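Long-range contacts in chitinase (Paenibacillus sp. FPU-7, PDB 5GZT), which probably hydrolyses internal beta-1,4 linkages between N-acetylglucosamine units of chitin, as a cell-surface enzyme built from several modules: residues Q680-P685 with A742-M748; T673-P677 with A754-I758; Q668-G672 with Y718-G722. Residues are numbered along the deposited sequence.

Contact 1: Q680-P685 with A742-M748; sequences QGTLKP and AVLEANM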
loop_
_atom_site.group_PDB
_atom_site.type_symbol
_atom_site.label_atom_id
_atom_site.label_comp_id
_atom_site.label_asym_id
_atom_site.label_seq_id
_atom_site.Cartn_x
_atom_site.Cartn_y
_atom_site.Cartn_z
ATOM N N GLN B 680 11.286 -5.964 16.612
ATOM C CA GLN B 680 9.821 -5.886 16.549
ATOM C C GLN B 680 9.379 -5.350 17.883
ATOM O O GLN B 680 9.796 -5.881 18.899
ATOM C CB GLN B 680 9.228 -7.237 16.160
ATOM C CG GLN B 680 7.728 -7.213 16.173
ATOM C CD GLN B 680 7.074 -8.343 15.391
ATOM O OE1 GLN B 680 6.769 -9.412 15.959
ATOM N NE2 GLN B 680 6.796 -8.088 14.109
ATOM N N GLY B 681 8.597 -4.242 17.893
ATOM C CA GLY B 681 8.281 -3.558 19.149
ATOM C C GLY B 681 9.213 -2.389 19.354
ATOM O O GLY B 681 10.334 -2.389 18.817
ATOM N N THR B 682 8.788 -1.426 20.172
ATOM C CA THR B 682 9.506 -0.201 20.405
ATOM C C THR B 682 9.584 0.054 21.866
ATOM O O THR B 682 8.561 0.305 22.482
ATOM C CB THR B 682 8.793 0.963 19.669
ATOM O OG1 THR B 682 8.447 0.547 18.300
ATOM C CG2 THR B 682 9.634 2.160 19.662
ATOM N N LEU B 683 10.800 0.094 22.448
ATOM C CA LEU B 683 10.947 0.390 23.845
ATOM C C LEU B 683 10.379 1.796 24.171
ATOM O O LEU B 683 10.491 2.739 23.394
ATOM C CB LEU B 683 12.406 0.371 24.322
ATOM C CG LEU B 683 13.243 -0.902 24.086
ATOM C CD1 LEU B 683 14.671 -0.640 24.473
ATOM C CD2 LEU B 683 12.608 -2.013 24.911
ATOM N N LYS B 684 9.787 1.885 25.365
ATOM C CA LYS B 684 9.625 3.168 26.047
ATOM C C LYS B 684 10.980 3.888 26.027
ATOM O O LYS B 684 12.070 3.255 26.174
ATOM C CB LYS B 684 9.195 2.959 27.480
ATOM C CG LYS B 684 7.791 2.328 27.618
ATOM C CD LYS B 684 7.417 2.075 29.090
ATOM C CE LYS B 684 8.086 0.854 29.629
ATOM N NZ LYS B 684 8.052 0.654 31.115
ATOM N N PRO B 685 10.947 5.192 25.930
ATOM C CA PRO B 685 12.211 5.904 25.932
ATOM C C PRO B 685 13.082 5.583 27.147
ATOM O O PRO B 685 14.326 5.593 27.025
ATOM C CB PRO B 685 11.780 7.390 25.879
ATOM C CG PRO B 685 10.440 7.331 25.219
ATOM C CD PRO B 685 9.794 6.043 25.564
ATOM N N ALA B 742 7.787 -3.579 28.386
ATOM C CA ALA B 742 8.902 -2.685 27.963
ATOM C C ALA B 742 8.548 -1.778 26.836
ATOM O O ALA B 742 9.216 -0.778 26.670
ATOM C CB ALA B 742 10.141 -3.505 27.550
ATOM N N VAL B 743 7.540 -2.136 26.028
ATOM C CA VAL B 743 7.326 -1.456 24.742
ATOM C C VAL B 743 6.076 -0.553 24.808
ATOM O O VAL B 743 5.255 -0.671 25.693
ATOM C CB VAL B 743 7.185 -2.431 23.569
ATOM C CG1 VAL B 743 8.497 -3.249 23.441
ATOM C CG2 VAL B 743 5.996 -3.389 23.743
ATOM N N LEU B 744 5.975 0.288 23.805
ATOM C CA LEU B 744 4.988 1.313 23.639
ATOM C C LEU B 744 3.736 0.722 23.015
ATOM O O LEU B 744 2.678 1.220 23.241
ATOM C CB LEU B 744 5.581 2.421 22.681
ATOM C CG LEU B 744 6.628 3.323 23.350
ATOM C CD1 LEU B 744 7.257 4.341 22.378
ATOM C CD2 LEU B 744 6.088 4.064 24.522
ATOM N N GLU B 745 3.894 -0.257 22.152
ATOM C CA GLU B 745 2.794 -0.886 21.509
ATOM C C GLU B 745 1.951 -1.591 22.558
ATOM O O GLU B 745 2.458 -2.066 23.575
ATOM C CB GLU B 745 3.281 -1.931 20.491
ATOM C CG GLU B 745 3.966 -1.350 19.248
ATOM C CD GLU B 745 5.469 -1.003 19.447
ATOM O OE1 GLU B 745 5.958 -1.105 20.580
ATOM O OE2 GLU B 745 6.163 -0.640 18.488
ATOM N N ALA B 746 0.695 -1.722 22.295
ATOM C CA ALA B 746 -0.308 -2.139 23.313
ATOM C C ALA B 746 -0.356 -3.627 23.609
ATOM O O ALA B 746 -0.419 -4.002 24.770
ATOM C CB ALA B 746 -1.716 -1.679 22.874
ATOM N N ASN B 747 -0.406 -4.505 22.640
ATOM C CA ASN B 747 -0.727 -5.898 23.115
ATOM C C ASN B 747 0.303 -6.935 22.650
ATOM O O ASN B 747 -0.038 -8.042 22.284
ATOM C CB ASN B 747 -2.151 -6.325 22.642
ATOM C CG ASN B 747 -3.257 -5.428 23.203
ATOM O OD1 ASN B 747 -3.566 -5.436 24.419
ATOM N ND2 ASN B 747 -3.852 -4.635 22.316
ATOM N N MET B 748 1.575 -6.576 22.722
ATOM C CA MET B 748 2.625 -7.528 22.372
ATOM C C MET B 748 2.907 -8.522 23.484
ATOM O O MET B 748 2.506 -8.338 24.617
ATOM C CB MET B 748 3.846 -6.770 22.034
ATOM C CG MET B 748 3.578 -5.815 20.910
ATOM S SD MET B 748 5.003 -5.008 20.144
ATOM C CE MET B 748 5.774 -6.396 19.227
#
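Residues 680-685 and 742-748 both run through loops, and their backbones meet at a single bridge between Leu683 and Val743, whose CA atoms lie 4.2 Å apart. Two hydrogen bonds flank this pair: Leu744 N donates to Thr682 O at 2.9 Å and Lys684 N to Ala742 O at 3.0 Å. The same carbonyls also receive CA-H...O contacts, Val743 CA to Thr682 O at 3.1 Å and Leu683 CA to Ala742 O at 3.5 Å, as expected for backbones drawn so close. Glu745, reaching back from the second loop, grips Thr682 through both carboxylate oxygens: Thr682 N donates to Glu745 OE1 at 2.9 Å and Thr682 OG1 to Glu745 OE2 at 2.6 Å. Gly681 has a positive phi of 97°, and a CB there would be jammed against the preceding carbonyl and lie tight against Val743 CG1 and Met748 CE; Gly681 CA is 3.7 Å from Met748 SD. Met748 CE continues the apolar seam to Gln680 CG, also 3.7 Å away. At the other end Leu683 CD2 packs on Ala742 CB at 3.9 Å, and Leu744 CD2 lies 3.9 Å from Lys684 CG, while Lys684 NZ leaves to form a salt bridge with Asp691. Arg579 binds Leu683 O, and helices 602-614 and 633-642 of the first family 18 barrel domain border the contact. Two neighbouring loops at one end of an immunoglobulin-like domain are thus tied together where that domain abuts a family 18 glycosidase module.

Contact 2: T673-P677 with A754-I758; sequences TFILP and ASVTI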
loop_
_atom_site.group_PDB
_atom_site.type_symbol
_atom_site.label_atom_id
_atom_site.label_comp_id
_atom_site.label_asym_id
_atom_site.label_seq_id
_atom_site.Cartn_x
_atom_site.Cartn_y
_atom_site.Cartn_z
ATOM N N THR B 673 28.900 -4.392 28.770
ATOM C CA THR B 673 27.574 -4.129 28.397
ATOM C C THR B 673 27.137 -4.949 27.202
ATOM O O THR B 673 27.773 -4.955 26.151
ATOM C CB THR B 673 27.442 -2.588 28.064
ATOM O OG1 THR B 673 27.824 -1.903 29.246
ATOM C CG2 THR B 673 25.962 -2.207 27.758
ATOM N N PHE B 674 26.033 -5.609 27.350
ATOM C CA PHE B 674 25.350 -6.298 26.241
ATOM C C PHE B 674 24.320 -5.296 25.694
ATOM O O PHE B 674 23.674 -4.535 26.497
ATOM C CB PHE B 674 24.570 -7.495 26.761
ATOM C CG PHE B 674 25.449 -8.585 27.320
ATOM C CD1 PHE B 674 26.367 -9.227 26.513
ATOM C CD2 PHE B 674 25.318 -8.986 28.613
ATOM C CE1 PHE B 674 27.140 -10.293 27.000
ATOM C CE2 PHE B 674 26.072 -10.027 29.099
ATOM C CZ PHE B 674 26.984 -10.671 28.276
ATOM N N ILE B 675 24.212 -5.239 24.379
ATOM C CA ILE B 675 23.263 -4.380 23.731
ATOM C C ILE B 675 22.419 -5.168 22.758
ATOM O O ILE B 675 22.975 -5.774 21.875
ATOM C CB ILE B 675 23.952 -3.188 23.032
ATOM C CG1 ILE B 675 24.681 -2.320 24.072
ATOM C CG2 ILE B 675 22.887 -2.283 22.353
ATOM C CD1 ILE B 675 25.618 -1.295 23.367
ATOM N N LEU B 676 21.084 -5.088 22.910
ATOM C CA LEU B 676 20.156 -5.830 22.076
ATOM C C LEU B 676 19.071 -4.890 21.497
ATOM O O LEU B 676 18.072 -4.557 22.212
ATOM C CB LEU B 676 19.477 -6.936 22.877
ATOM C CG LEU B 676 20.413 -7.992 23.512
ATOM C CD1 LEU B 676 20.831 -7.547 24.898
ATOM C CD2 LEU B 676 19.793 -9.346 23.634
ATOM N N PRO B 677 19.246 -4.511 20.248
ATOM C CA PRO B 677 18.208 -3.774 19.500
ATOM C C PRO B 677 16.934 -4.607 19.335
ATOM O O PRO B 677 17.007 -5.884 19.196
ATOM C CB PRO B 677 18.868 -3.487 18.139
ATOM C CG PRO B 677 20.369 -3.609 18.417
ATOM C CD PRO B 677 20.418 -4.791 19.360
ATOM N N ALA B 754 16.714 -14.045 24.430
ATOM C CA ALA B 754 17.836 -13.767 23.518
ATOM C C ALA B 754 19.118 -14.210 24.161
ATOM O O ALA B 754 19.393 -13.813 25.252
ATOM C CB ALA B 754 17.935 -12.278 23.319
ATOM N N SER B 755 19.940 -14.932 23.426
ATOM C CA SER B 755 21.239 -15.377 23.878
ATOM C C SER B 755 22.409 -14.388 23.574
ATOM O O SER B 755 22.609 -13.964 22.443
ATOM C CB SER B 755 21.546 -16.656 23.083
ATOM O OG SER B 755 22.816 -17.211 23.476
ATOM N N VAL B 756 23.154 -14.039 24.615
ATOM C CA VAL B 756 24.447 -13.362 24.514
ATOM C C VAL B 756 25.417 -14.184 25.460
ATOM O O VAL B 756 24.982 -15.222 26.050
ATOM C CB VAL B 756 24.361 -11.902 24.917
ATOM C CG1 VAL B 756 23.500 -11.178 23.857
ATOM C CG2 VAL B 756 23.703 -11.768 26.236
ATOM N N THR B 757 26.669 -13.767 25.516
ATOM C CA THR B 757 27.762 -14.584 26.005
ATOM C C THR B 757 28.734 -13.867 26.920
ATOM O O THR B 757 29.255 -12.808 26.567
ATOM C CB THR B 757 28.454 -15.140 24.830
ATOM O OG1 THR B 757 27.496 -15.805 23.997
ATOM C CG2 THR B 757 29.514 -16.063 25.194
ATOM N N ILE B 758 29.003 -14.515 28.064
ATOM C CA ILE B 758 30.237 -14.323 28.807
ATOM C C ILE B 758 31.283 -15.296 28.332
ATOM O O ILE B 758 31.110 -16.498 28.560
ATOM C CB ILE B 758 29.998 -14.428 30.273
ATOM C CG1 ILE B 758 29.122 -13.282 30.729
ATOM C CG2 ILE B 758 31.308 -14.355 31.061
ATOM C CD1 ILE B 758 28.623 -13.389 32.183
#
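Phe674 lays one face of its ring on Val756: the methyl CG2 of Val756 sits 3.7 Å from the ring centroid of Phe674 and only 9° off the ring normal, a well-centred CH-pi contact. The ring edge meets the next two residues of the opposing strand, with Phe674 CE1 3.3 Å from Thr757 O and Phe674 CZ 4.2 Å from Ile758 CG1. Two residues on, Leu676 adds to the packing, its CD2 touching Ala754 CB at 3.5 Å and Val756 CG1 at 4.1 Å, so that Val756 is wedged between the phenyl ring and the leucine. Strands 673-677 and 754-758 belong to different sheets and run nearly antiparallel, 159° between their directions, with axes 8.8 Å apart at closest approach. This is the face-to-face packing of a beta sandwich, here the buried core of an immunoglobulin-like domain, held across the gap by apolar side chains. Within the sheets, Phe674 and Leu676 pair by backbone hydrogen bonds with Val717 and Val715 of strand 714-723, while Val756 and Ile758 rest beside Val734 of strand 732-738. Ile675, Ser755 and Thr757 direct their CA-to-CB bonds away from the core; Ser755 OG hydrogen-bonds to Asp733 and Ala1012, and Thr757 OG1 to Gly1107, linking the outer side of strand 754-758 to the second family 18 module.

Contact 3: Q668-G672 with Y718-G722; sequences QLPAG and YVNGG
Segments 668-672 and 718-722 run antiparallel, their end-to-end directions 170° apart, and pair at two points with a break between. Gln668 starts extended (phi/psi -92/118°); its OE1 bonds to Thr723 OG1, and its NE2 lies 3.4 Å from Gly722 O without hydrogen-bonding. Leu669, also extended, forms a hydrogen-bonded pair with Gly722: Leu669 N to Gly722 O 2.8 Å, Gly722 N to Leu669 O 2.9 Å, CA atoms 5.3 Å apart. Gly722 sits at 155/-159°, where a CB would be jammed against the preceding carbonyl O. With chi1 t and chi2 p, Leu669 places CD2 3.8 Å from CG1 of Val719, whose chi1 is t. Pro670 (-74/168°) points its CA-to-CB bond away. The CA of Ala671 (-63/150°) has the CA of Gly721 as its nearest across the pair, at 4.2 Å, and makes a CA-H...O contact of 3.2 Å with Val719 O. Gly721, at 91/154°, leaves room for this approach, since a CB there would clash with Ala671 N. Asn720 (-66/-32°) bends the second chain. Gly672, almost fully stretched at -172/166°, restores the pairing with Val719 (-90/121°): Gly672 N to Val719 O 3.0 Å, Val719 N to Gly672 O 2.8 Å, CA atoms 5.2 Å apart. In a regular ladder two intervening residues would put these pairs on opposite faces; the irregular backbone at Pro670-Ala671 and Asn720-Gly721 brings both onto one face, where Leu669 and Val719 meet. Such an interrupted antiparallel ladder, between strands 668-678 and 714-723, belongs to one sheet of an immunoglobulin-like beta sandwich.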
loop_
_atom_site.group_PDB
_atom_site.type_symbol
_atom_site.label_atom_id
_atom_site.label_comp_id
_atom_site.label_asym_id
_atom_site.label_seq_id
_atom_site.Cartn_x
_atom_site.Cartn_y
_atom_site.Cartn_z
ATOM N N GLN B 668 38.045 -13.330 37.332
ATOM C CA GLN B 668 37.687 -11.859 37.309
ATOM C C GLN B 668 36.887 -11.507 36.056
ATOM O O GLN B 668 37.370 -11.729 34.934
ATOM C CB GLN B 668 38.942 -11.008 37.437
ATOM C CG GLN B 668 38.718 -9.678 38.193
ATOM C CD GLN B 668 38.019 -9.735 39.588
ATOM O OE1 GLN B 668 38.165 -10.695 40.393
ATOM N NE2 GLN B 668 37.237 -8.659 39.875
ATOM N N LEU B 669 35.651 -11.046 36.275
ATOM C CA LEU B 669 34.795 -10.618 35.181
ATOM C C LEU B 669 34.853 -9.097 35.124
ATOM O O LEU B 669 34.479 -8.486 36.088
ATOM C CB LEU B 669 33.396 -11.061 35.484
ATOM C CG LEU B 669 32.350 -10.662 34.462
ATOM C CD1 LEU B 669 32.562 -11.293 33.127
ATOM C CD2 LEU B 669 31.018 -11.066 35.008
ATOM N N PRO B 670 35.327 -8.500 34.045
ATOM C CA PRO B 670 35.279 -7.010 34.026
ATOM C C PRO B 670 33.847 -6.503 33.797
ATOM O O PRO B 670 32.929 -7.282 33.451
ATOM C CB PRO B 670 36.181 -6.613 32.896
ATOM C CG PRO B 670 36.335 -7.848 32.063
ATOM C CD PRO B 670 35.996 -9.055 32.891
ATOM N N ALA B 671 33.661 -5.208 34.014
ATOM C CA ALA B 671 32.425 -4.545 33.672
ATOM C C ALA B 671 32.249 -4.644 32.192
ATOM O O ALA B 671 33.204 -4.708 31.434
ATOM C CB ALA B 671 32.457 -3.058 34.088
ATOM N N GLY B 672 31.015 -4.668 31.737
ATOM C CA GLY B 672 30.742 -4.792 30.275
ATOM C C GLY B 672 29.283 -4.602 30.030
ATOM O O GLY B 672 28.521 -4.646 30.978
ATOM N N TYR B 718 23.919 -3.805 31.717
ATOM C CA TYR B 718 25.230 -3.393 32.255
ATOM C C TYR B 718 25.664 -4.448 33.295
ATOM O O TYR B 718 24.981 -4.655 34.316
ATOM C CB TYR B 718 25.143 -2.004 32.923
ATOM C CG TYR B 718 24.732 -0.875 31.954
ATOM C CD1 TYR B 718 25.616 -0.332 31.011
ATOM C CD2 TYR B 718 23.451 -0.340 32.015
ATOM C CE1 TYR B 718 25.194 0.665 30.133
ATOM C CE2 TYR B 718 23.066 0.672 31.207
ATOM C CZ TYR B 718 23.879 1.156 30.268
ATOM O OH TYR B 718 23.296 2.150 29.453
ATOM N N VAL B 719 26.712 -5.211 32.979
ATOM C CA VAL B 719 27.264 -6.202 33.923
ATOM C C VAL B 719 28.316 -5.442 34.725
ATOM O O VAL B 719 29.290 -4.905 34.190
ATOM C CB VAL B 719 27.877 -7.394 33.168
ATOM C CG1 VAL B 719 28.508 -8.377 34.135
ATOM C CG2 VAL B 719 26.763 -8.114 32.395
ATOM N N ASN B 720 28.133 -5.409 36.007
ATOM C CA ASN B 720 29.069 -4.726 36.914
ATOM C C ASN B 720 30.405 -5.308 37.014
ATOM O O ASN B 720 31.419 -4.592 37.249
ATOM C CB ASN B 720 28.563 -4.805 38.294
ATOM C CG ASN B 720 28.304 -3.484 38.835
ATOM O OD1 ASN B 720 29.281 -2.747 39.167
ATOM N ND2 ASN B 720 26.987 -3.105 38.900
ATOM N N GLY B 721 30.517 -6.615 36.877
ATOM C CA GLY B 721 31.894 -7.066 37.045
ATOM C C GLY B 721 32.166 -7.422 38.516
ATOM O O GLY B 721 31.477 -6.926 39.468
ATOM N N GLY B 722 33.128 -8.318 38.676
ATOM C CA GLY B 722 33.442 -8.806 39.986
ATOM C C GLY B 722 34.076 -10.188 39.853
ATOM O O GLY B 722 34.622 -10.520 38.794
#

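All three contacts lie in the immunoglobulin-like domain between the two family 18 modules. Along the chain the segments come as 668-672, 673-677 and 680-685, then 718-722, 742-748 and 754-758, so contact 1 nests inside contact 2 while contact 3 crosses both. Contacts 2 and 3 share strand 668-678 and touch, their centres about 13 Å apart: Phe674 CE2 lies 3.9 Å from Val719 CG2, and Ile758 CG2 3.9 Å from Leu669 CD1. Contact 3 joins strands within a sheet, whereas contact 2 packs two sheets on each other. Contact 1, its centre about 19 Å from that of contact 2 and about 28 Å from that of contact 3, closes the end facing the first catalytic module.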